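Local structure of bartonella effector protein (Bep) substrate of VirB T4SS (Bartonella sp. AR 15-3, 4M16) at residues Cys37-Glu51 with Lys63-Glu75. The protein probably transfers AMP from ATP to tyrosine or threonine hydroxyls of target proteins through this N-terminal Fic domain. Sequence-based numbering, arbitrary orientation.
Sequences CKRNAKKVINSLRNE and KYLHKRLFGSAFE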
ATOM      1  N   CYS A  37      -5.401   7.408 -13.271  1.00 18.24           N
ATOM      2  CA  CYS A  37      -5.359   6.489 -12.157  1.00 18.30           C
ATOM      3  C   CYS A  37      -5.741   7.152 -10.858  1.00 18.18           C
ATOM      4  O   CYS A  37      -6.496   6.558 -10.077  1.00 17.93           O
ATOM      5  CB  CYS A  37      -4.041   5.729 -12.051  1.00 19.26           C
ATOM      6  SG  CYS A  37      -3.874   4.547 -13.396  1.00 22.45           S
ATOM      7  N   LYS A  38      -5.237   8.352 -10.592  1.00 19.67           N
ATOM      8  CA  LYS A  38      -5.573   9.023  -9.354  1.00 20.56           C
ATOM      9  C   LYS A  38      -7.049   9.346  -9.313  1.00 20.80           C
ATOM     10  O   LYS A  38      -7.696   9.152  -8.286  1.00 22.07           O
ATOM     11  CB  LYS A  38      -4.774  10.315  -9.209  1.00 22.92           C
ATOM     12  CG  LYS A  38      -3.342  10.065  -8.777  1.00 25.58           C
ATOM     13  CD  LYS A  38      -2.666  11.304  -8.226  1.00 29.80           C
ATOM     14  CE  LYS A  38      -1.166  11.076  -8.136  1.00 33.17           C
ATOM     15  NZ  LYS A  38      -0.615  11.996  -7.141  1.00 37.57           N
ATOM     16  N   ARG A  39      -7.582   9.861 -10.426  1.00 20.99           N
ATOM     17  CA  ARG A  39      -9.000  10.193 -10.481  1.00 22.09           C
ATOM     18  C   ARG A  39      -9.897   8.993 -10.262  1.00 20.50           C
ATOM     19  O   ARG A  39     -10.810   9.040  -9.441  1.00 20.35           O
ATOM     20  CB  ARG A  39      -9.353  10.860 -11.820  1.00 24.38           C
ATOM     21  CG  ARG A  39      -8.734  12.220 -11.974  1.00 28.40           C
ATOM     22  CD  ARG A  39      -9.351  13.080 -13.098  1.00 33.20           C
ATOM     23  NE  ARG A  39      -9.249  12.499 -14.435  1.00 37.61           N
ATOM     24  CZ  ARG A  39      -8.165  12.516 -15.231  1.00 41.54           C
ATOM     25  NH1 ARG A  39      -7.010  13.078 -14.857  1.00 44.76           N
ATOM     26  NH2 ARG A  39      -8.224  11.939 -16.426  1.00 43.26           N
ATOM     27  N   ASN A  40      -9.625   7.918 -10.982  1.00 18.41           N
ATOM     28  CA  ASN A  40     -10.395   6.683 -10.824  1.00 18.11           C
ATOM     29  C   ASN A  40     -10.381   6.192  -9.352  1.00 16.89           C
ATOM     30  O   ASN A  40     -11.415   5.877  -8.792  1.00 16.85           O
ATOM     31  CB  ASN A  40      -9.855   5.594 -11.726  1.00 17.64           C
ATOM     32  CG  ASN A  40     -10.180   5.786 -13.201  1.00 18.74           C
ATOM     33  OD1 ASN A  40     -10.833   6.734 -13.613  1.00 20.10           O
ATOM     34  ND2 ASN A  40      -9.853   4.765 -13.982  1.00 19.09           N
ATOM     35  N   ALA A  41      -9.187   6.071  -8.773  1.00 17.05           N
ATOM     36  CA  ALA A  41      -8.998   5.619  -7.396  1.00 17.29           C
ATOM     37  C   ALA A  41      -9.757   6.464  -6.328  1.00 18.45           C
ATOM     38  O   ALA A  41     -10.289   5.908  -5.354  1.00 19.50           O
ATOM     39  CB  ALA A  41      -7.537   5.558  -7.056  1.00 17.26           C
ATOM     40  N   LYS A  42      -9.749   7.779  -6.454  1.00 19.15           N
ATOM     41  CA  LYS A  42     -10.505   8.627  -5.548  1.00 20.16           C
ATOM     42  C   LYS A  42     -12.016   8.383  -5.633  1.00 21.21           C
ATOM     43  O   LYS A  42     -12.707   8.314  -4.614  1.00 21.21           O
ATOM     44  CB  LYS A  42     -10.210  10.095  -5.829  1.00 21.77           C
ATOM     45  CG  LYS A  42     -10.878  11.069  -4.876  1.00 24.03           C
ATOM     46  CD  LYS A  42     -10.492  10.778  -3.428  1.00 25.03           C
ATOM     47  CE  LYS A  42     -10.844  11.883  -2.452  1.00 28.62           C
ATOM     48  NZ  LYS A  42     -12.316  12.032  -2.506  1.00 29.49           N
ATOM     49  N   LYS A  43     -12.531   8.283  -6.839  1.00 21.24           N
ATOM     50  CA  LYS A  43     -13.914   7.914  -7.005  1.00 23.62           C
ATOM     51  C   LYS A  43     -14.245   6.644  -6.214  1.00 22.33           C
ATOM     52  O   LYS A  43     -15.293   6.602  -5.540  1.00 21.91           O
ATOM     53  CB  LYS A  43     -14.269   7.773  -8.499  1.00 24.17           C
ATOM     54  CG  LYS A  43     -14.420   9.123  -9.160  1.00 28.98           C
ATOM     55  CD  LYS A  43     -14.704   8.999 -10.665  1.00 32.49           C
ATOM     56  CE  LYS A  43     -15.018  10.333 -11.326  1.00 37.41           C
ATOM     57  NZ  LYS A  43     -14.267  10.482 -12.605  1.00 39.70           N
ATOM     58  N   VAL A  44     -13.347   5.642  -6.275  1.00 19.47           N
ATOM     59  CA  VAL A  44     -13.572   4.351  -5.604  1.00 20.02           C
ATOM     60  C   VAL A  44     -13.476   4.516  -4.093  1.00 20.56           C
ATOM     61  O   VAL A  44     -14.303   3.968  -3.356  1.00 20.42           O
ATOM     62  CB  VAL A  44     -12.601   3.271  -6.102  1.00 18.94           C
ATOM     63  CG1 VAL A  44     -12.609   2.066  -5.196  1.00 20.03           C
ATOM     64  CG2 VAL A  44     -12.930   2.869  -7.516  1.00 19.94           C
ATOM     65  N   ILE A  45     -12.483   5.289  -3.638  1.00 20.48           N
ATOM     66  CA  ILE A  45     -12.318   5.595  -2.194  1.00 22.53           C
ATOM     67  C   ILE A  45     -13.631   6.182  -1.667  1.00 22.73           C
ATOM     68  O   ILE A  45     -14.097   5.786  -0.614  1.00 22.33           O
ATOM     69  CB  ILE A  45     -11.161   6.579  -1.930  1.00 24.45           C
ATOM     70  CG1 ILE A  45      -9.841   5.955  -2.334  1.00 25.90           C
ATOM     71  CG2 ILE A  45     -11.169   7.103  -0.480  1.00 26.95           C
ATOM     72  CD1 ILE A  45      -9.428   4.797  -1.509  1.00 28.33           C
ATOM     73  N   ASN A  46     -14.236   7.069  -2.447  1.00 22.45           N
ATOM     74  CA  ASN A  46     -15.526   7.627  -2.104  1.00 23.93           C
ATOM     75  C   ASN A  46     -16.633   6.604  -1.908  1.00 24.21           C
ATOM     76  O   ASN A  46     -17.355   6.695  -0.915  1.00 25.02           O
ATOM     77  CB  ASN A  46     -15.975   8.672  -3.114  1.00 24.53           C
ATOM     78  CG  ASN A  46     -15.082   9.889  -3.122  1.00 25.22           C
ATOM     79  OD1 ASN A  46     -14.269  10.068  -2.225  1.00 25.14           O
ATOM     80  ND2 ASN A  46     -15.202  10.705  -4.153  1.00 25.76           N
ATOM     81  N   SER A  47     -16.735   5.633  -2.806  1.00 23.73           N
ATOM     82  CA  SER A  47     -17.756   4.551  -2.720  1.00 25.53           C
ATOM     83  C   SER A  47     -17.544   3.755  -1.424  1.00 27.27           C
ATOM     84  O   SER A  47     -18.510   3.476  -0.664  1.00 29.31           O
ATOM     85  CB  SER A  47     -17.659   3.633  -3.925  1.00 26.95           C
ATOM     86  OG  SER A  47     -18.544   2.537  -3.809  1.00 27.77           O
ATOM     87  N   LEU A  48     -16.279   3.429  -1.156  1.00 25.73           N
ATOM     88  CA  LEU A  48     -15.922   2.579  -0.016  1.00 27.30           C
ATOM     89  C   LEU A  48     -16.381   3.158   1.313  1.00 28.59           C
ATOM     90  O   LEU A  48     -16.479   2.424   2.325  1.00 29.43           O
ATOM     91  CB  LEU A  48     -14.418   2.287  -0.018  1.00 26.88           C
ATOM     92  CG  LEU A  48     -13.864   1.461  -1.173  1.00 26.73           C
ATOM     93  CD1 LEU A  48     -12.375   1.552  -1.332  1.00 27.14           C
ATOM     94  CD2 LEU A  48     -14.225  -0.001  -1.028  1.00 28.76           C
ATOM     95  N   ARG A  49     -16.693   4.461   1.336  1.00 28.48           N
ATOM     96  CA  ARG A  49     -17.083   5.115   2.593  1.00 29.21           C
ATOM     97  C   ARG A  49     -18.446   4.570   3.040  1.00 30.72           C
ATOM     98  O   ARG A  49     -18.679   4.401   4.214  1.00 32.36           O
ATOM     99  CB  ARG A  49     -17.139   6.633   2.411  1.00 30.57           C
ATOM    100  N   ASN A  50     -19.343   4.257   2.102  1.00 31.53           N
ATOM    101  CA  ASN A  50     -20.676   3.718   2.467  1.00 33.58           C
ATOM    102  C   ASN A  50     -20.810   2.204   2.231  1.00 33.13           C
ATOM    103  O   ASN A  50     -21.956   1.673   2.177  1.00 34.50           O
ATOM    104  CB  ASN A  50     -21.792   4.445   1.699  1.00 35.17           C
ATOM    105  CG  ASN A  50     -21.923   5.878   2.099  1.00 37.85           C
ATOM    106  OD1 ASN A  50     -21.326   6.299   3.076  1.00 39.08           O
ATOM    107  ND2 ASN A  50     -22.728   6.650   1.351  1.00 39.89           N
ATOM    108  N   GLU A  51     -19.662   1.534   2.077  1.00 29.44           N
ATOM    109  CA  GLU A  51     -19.614   0.060   2.031  1.00 29.69           C
ATOM    110  C   GLU A  51     -19.234  -0.521   3.378  1.00 30.09           C
ATOM    111  O   GLU A  51     -18.508   0.111   4.141  1.00 28.59           O
ATOM    112  CB  GLU A  51     -18.579  -0.401   1.012  1.00 28.34           C
ATOM    113  CG  GLU A  51     -18.975   0.001  -0.359  1.00 27.78           C
ATOM    114  CD  GLU A  51     -17.918  -0.329  -1.380  1.00 26.79           C
ATOM    115  OE1 GLU A  51     -17.310  -1.420  -1.280  1.00 26.42           O
ATOM    116  OE2 GLU A  51     -17.759   0.514  -2.303  1.00 26.86           O
ATOM    117  N   LYS A  63      -6.033  -7.412  -1.577  1.00 17.83           N
ATOM    118  CA  LYS A  63      -6.122  -7.665  -3.047  1.00 18.09           C
ATOM    119  C   LYS A  63      -7.457  -7.193  -3.648  1.00 18.19           C
ATOM    120  O   LYS A  63      -7.514  -6.619  -4.745  1.00 18.29           O
ATOM    121  CB  LYS A  63      -5.891  -9.146  -3.333  1.00 19.11           C
ATOM    122  CG  LYS A  63      -4.489  -9.639  -2.949  1.00 19.40           C
ATOM    123  CD  LYS A  63      -4.412 -11.147  -3.173  1.00 21.37           C
ATOM    124  CE  LYS A  63      -3.234 -11.747  -2.419  1.00 22.68           C
ATOM    125  NZ  LYS A  63      -3.326 -13.224  -2.280  1.00 23.47           N
ATOM    126  N   TYR A  64      -8.544  -7.445  -2.914  1.00 18.39           N
ATOM    127  CA  TYR A  64      -9.867  -6.986  -3.261  1.00 19.13           C
ATOM    128  C   TYR A  64      -9.844  -5.454  -3.448  1.00 18.43           C
ATOM    129  O   TYR A  64     -10.350  -4.942  -4.438  1.00 17.62           O
ATOM    130  CB  TYR A  64     -10.895  -7.396  -2.173  1.00 19.74           C
ATOM    131  CG  TYR A  64     -12.166  -6.619  -2.240  1.00 21.63           C
ATOM    132  CD1 TYR A  64     -13.215  -7.023  -3.080  1.00 22.76           C
ATOM    133  CD2 TYR A  64     -12.368  -5.515  -1.424  1.00 22.32           C
ATOM    134  CE1 TYR A  64     -14.414  -6.329  -3.119  1.00 23.70           C
ATOM    135  CE2 TYR A  64     -13.562  -4.802  -1.461  1.00 22.94           C
ATOM    136  CZ  TYR A  64     -14.580  -5.208  -2.304  1.00 24.33           C
ATOM    137  OH  TYR A  64     -15.757  -4.502  -2.364  1.00 26.35           O
ATOM    138  N   LEU A  65      -9.301  -4.746  -2.453  1.00 18.12           N
ATOM    139  CA  LEU A  65      -9.199  -3.290  -2.517  1.00 17.27           C
ATOM    140  C   LEU A  65      -8.348  -2.795  -3.711  1.00 16.87           C
ATOM    141  O   LEU A  65      -8.708  -1.824  -4.360  1.00 16.51           O
ATOM    142  CB  LEU A  65      -8.653  -2.708  -1.201  1.00 17.07           C
ATOM    143  CG  LEU A  65      -9.506  -2.729   0.048  1.00 17.68           C
ATOM    144  CD1 LEU A  65      -8.706  -2.271   1.278  1.00 17.48           C
ATOM    145  CD2 LEU A  65     -10.755  -1.916  -0.127  1.00 18.72           C
ATOM    146  N   HIS A  66      -7.225  -3.451  -3.978  1.00 16.78           N
ATOM    147  CA  HIS A  66      -6.397  -3.060  -5.112  1.00 17.02           C
ATOM    148  C   HIS A  66      -7.142  -3.220  -6.436  1.00 17.26           C
ATOM    149  O   HIS A  66      -7.043  -2.352  -7.309  1.00 16.25           O
ATOM    150  CB  HIS A  66      -5.107  -3.890  -5.114  1.00 16.86           C
ATOM    151  CG  HIS A  66      -4.081  -3.385  -6.054  1.00 16.59           C
ATOM    152  ND1 HIS A  66      -3.978  -3.833  -7.343  1.00 17.40           N
ATOM    153  CD2 HIS A  66      -3.095  -2.476  -5.891  1.00 16.34           C
ATOM    154  CE1 HIS A  66      -2.956  -3.244  -7.927  1.00 17.07           C
ATOM    155  NE2 HIS A  66      -2.418  -2.410  -7.072  1.00 16.91           N
ATOM    156  N   LYS A  67      -7.877  -4.336  -6.574  1.00 18.24           N
ATOM    157  CA  LYS A  67      -8.743  -4.590  -7.742  1.00 19.75           C
ATOM    158  C   LYS A  67      -9.805  -3.487  -7.874  1.00 18.90           C
ATOM    159  O   LYS A  67     -10.052  -2.969  -8.979  1.00 18.70           O
ATOM    160  CB  LYS A  67      -9.376  -5.991  -7.657  1.00 22.60           C
ATOM    161  CG  LYS A  67     -10.535  -6.286  -8.603  1.00 26.01           C
ATOM    162  CD  LYS A  67     -10.091  -6.548 -10.005  1.00 27.64           C
ATOM    163  CE  LYS A  67     -11.259  -6.979 -10.901  1.00 31.09           C
ATOM    164  NZ  LYS A  67     -11.605  -8.414 -10.752  1.00 32.10           N
ATOM    165  N   ARG A  68     -10.446  -3.111  -6.773  1.00 17.91           N
ATOM    166  CA  ARG A  68     -11.391  -1.988  -6.817  1.00 18.17           C
ATOM    167  C   ARG A  68     -10.779  -0.671  -7.285  1.00 17.01           C
ATOM    168  O   ARG A  68     -11.358   0.048  -8.134  1.00 16.83           O
ATOM    169  CB  ARG A  68     -12.038  -1.753  -5.431  1.00 18.26           C
ATOM    170  CG  ARG A  68     -13.022  -2.841  -4.980  1.00 19.45           C
ATOM    171  CD  ARG A  68     -14.313  -2.853  -5.801  1.00 21.27           C
ATOM    172  NE  ARG A  68     -14.995  -1.561  -5.709  1.00 22.27           N
ATOM    173  CZ  ARG A  68     -15.730  -1.143  -4.681  1.00 23.20           C
ATOM    174  NH1 ARG A  68     -15.943  -1.921  -3.630  1.00 23.34           N
ATOM    175  NH2 ARG A  68     -16.243   0.079  -4.705  1.00 24.19           N
ATOM    176  N   LEU A  69      -9.627  -0.363  -6.697  1.00 17.10           N
ATOM    177  CA  LEU A  69      -8.947   0.913  -6.916  1.00 17.24           C
ATOM    178  C   LEU A  69      -8.394   1.054  -8.334  1.00 17.23           C
ATOM    179  O   LEU A  69      -8.414   2.134  -8.861  1.00 17.07           O
ATOM    180  CB  LEU A  69      -7.796   1.130  -5.932  1.00 17.53           C
ATOM    181  CG  LEU A  69      -8.210   1.481  -4.499  1.00 19.02           C
ATOM    182  CD1 LEU A  69      -7.086   1.305  -3.442  1.00 19.38           C
ATOM    183  CD2 LEU A  69      -8.779   2.861  -4.455  1.00 20.23           C
ATOM    184  N   PHE A  70      -7.902  -0.027  -8.919  1.00 17.67           N
ATOM    185  CA  PHE A  70      -7.116   0.018 -10.163  1.00 17.21           C
ATOM    186  C   PHE A  70      -7.616  -0.906 -11.270  1.00 18.15           C
ATOM    187  O   PHE A  70      -6.949  -1.046 -12.301  1.00 18.98           O
ATOM    188  CB  PHE A  70      -5.654  -0.373  -9.841  1.00 16.89           C
ATOM    189  CG  PHE A  70      -4.985   0.576  -8.915  1.00 15.73           C
ATOM    190  CD1 PHE A  70      -4.660   1.850  -9.361  1.00 16.14           C
ATOM    191  CD2 PHE A  70      -4.750   0.251  -7.579  1.00 15.35           C
ATOM    192  CE1 PHE A  70      -4.126   2.795  -8.521  1.00 15.84           C
ATOM    193  CE2 PHE A  70      -4.171   1.201  -6.730  1.00 14.92           C
ATOM    194  CZ  PHE A  70      -3.846   2.450  -7.196  1.00 15.01           C
ATOM    195  N   GLY A  71      -8.776  -1.503 -11.091  1.00 18.14           N
ATOM    196  CA  GLY A  71      -9.287  -2.507 -11.994  1.00 18.61           C
ATOM    197  C   GLY A  71      -9.724  -1.913 -13.303  1.00 18.84           C
ATOM    198  O   GLY A  71      -9.547  -2.537 -14.369  1.00 18.50           O
ATOM    199  N   SER A  72     -10.206  -0.667 -13.273  1.00 18.50           N
ATOM    200  CA  SER A  72     -10.486   0.008 -14.540  1.00 19.78           C
ATOM    201  C   SER A  72      -9.245   0.279 -15.390  1.00 19.85           C
ATOM    202  O   SER A  72      -9.340   0.378 -16.654  1.00 20.58           O
ATOM    203  CB  SER A  72     -11.259   1.310 -14.316  1.00 20.66           C
ATOM    204  OG  SER A  72     -12.581   0.982 -13.925  1.00 22.45           O
ATOM    205  N   ALA A  73      -8.090   0.397 -14.736  1.00 18.57           N
ATOM    206  CA  ALA A  73      -6.841   0.732 -15.436  1.00 19.07           C
ATOM    207  C   ALA A  73      -5.947  -0.437 -15.807  1.00 18.77           C
ATOM    208  O   ALA A  73      -5.388  -0.464 -16.923  1.00 18.62           O
ATOM    209  CB  ALA A  73      -6.060   1.755 -14.645  1.00 18.60           C
ATOM    210  N   PHE A  74      -5.778  -1.391 -14.880  1.00 18.08           N
ATOM    211  CA  PHE A  74      -4.818  -2.478 -15.064  1.00 18.09           C
ATOM    212  C   PHE A  74      -5.407  -3.878 -15.032  1.00 18.37           C
ATOM    213  O   PHE A  74      -6.186  -4.237 -14.102  1.00 18.09           O
ATOM    214  CB  PHE A  74      -3.715  -2.365 -14.001  1.00 17.79           C
ATOM    215  CG  PHE A  74      -2.988  -1.051 -14.024  1.00 17.93           C
ATOM    216  CD1 PHE A  74      -2.349  -0.627 -15.143  1.00 18.64           C
ATOM    217  CD2 PHE A  74      -2.928  -0.271 -12.907  1.00 18.23           C
ATOM    218  CE1 PHE A  74      -1.693   0.579 -15.182  1.00 18.13           C
ATOM    219  CE2 PHE A  74      -2.236   0.926 -12.904  1.00 18.61           C
ATOM    220  CZ  PHE A  74      -1.617   1.352 -14.032  1.00 18.50           C
ATOM    221  N   GLU A  75      -5.052  -4.667 -16.060  1.00 18.57           N
ATOM    222  CA  GLU A  75      -5.397  -6.069 -16.139  1.00 19.36           C
ATOM    223  C   GLU A  75      -4.969  -6.826 -14.899  1.00 19.04           C
ATOM    224  O   GLU A  75      -5.623  -7.795 -14.508  1.00 19.62           O
ATOM    225  CB  GLU A  75      -4.784  -6.736 -17.401  1.00 20.19           C
ATOM    226  CG  GLU A  75      -5.379  -6.274 -18.705  1.00 20.80           C
ATOM    227  CD  GLU A  75      -4.694  -6.896 -19.921  1.00 21.99           C
ATOM    228  OE1 GLU A  75      -4.382  -8.111 -19.893  1.00 22.65           O
ATOM    229  OE2 GLU A  75      -4.477  -6.156 -20.909  1.00 22.08           O
TER
HETATM  230  O   HOH W   1      -6.931   3.762 -10.626  1.00 20.91           O
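The guanidinium of Arg68 and the carboxylate of Glu51 meet edge to edge, their planes only 11° apart, in an end-on bidentate salt bridge: NH1 reaches Glu51 OE1 at 2.8 Å and NH2 reaches Glu51 OE2 at 2.9 Å, each on the syn lone pair. Two more groups border the guanidinium edge. Tyr64 OH accepts a bent bond from NH1 in the guanidinium plane of Arg68, helping to hold that group, and Arg68 CG lies over one face of the Tyr64 ring. Ser47 OG, also near that plane, donates to Glu51 OE2 at 2.6 Å, so OE2 accepts from two donors; this bond and the two from Arg68 limit the carboxylate's rotation. Bends at chi2 and chi3 bring the guanidinium to Glu51. Within this N-terminal Fic domain, helix 30-48 packs on helix 59-70, the short segments crossing at 124° with axes 8.6 Å apart. Leu69 CD2 wedges among Ala41, Val44 and Ile45, coming 3.6 Å from Ile45 CD1; helix 159-174 touches Leu69 and Ile45 through Ile165. Val44 CG2 rests against Arg68 O, and a water donates to both Cys37 O and Leu69 O. At the other end, Cys37 SG makes an oblique sulfur-aromatic contact with Phe74 and touches Ala73 CB at 3.8 Å, which covers one face of that ring.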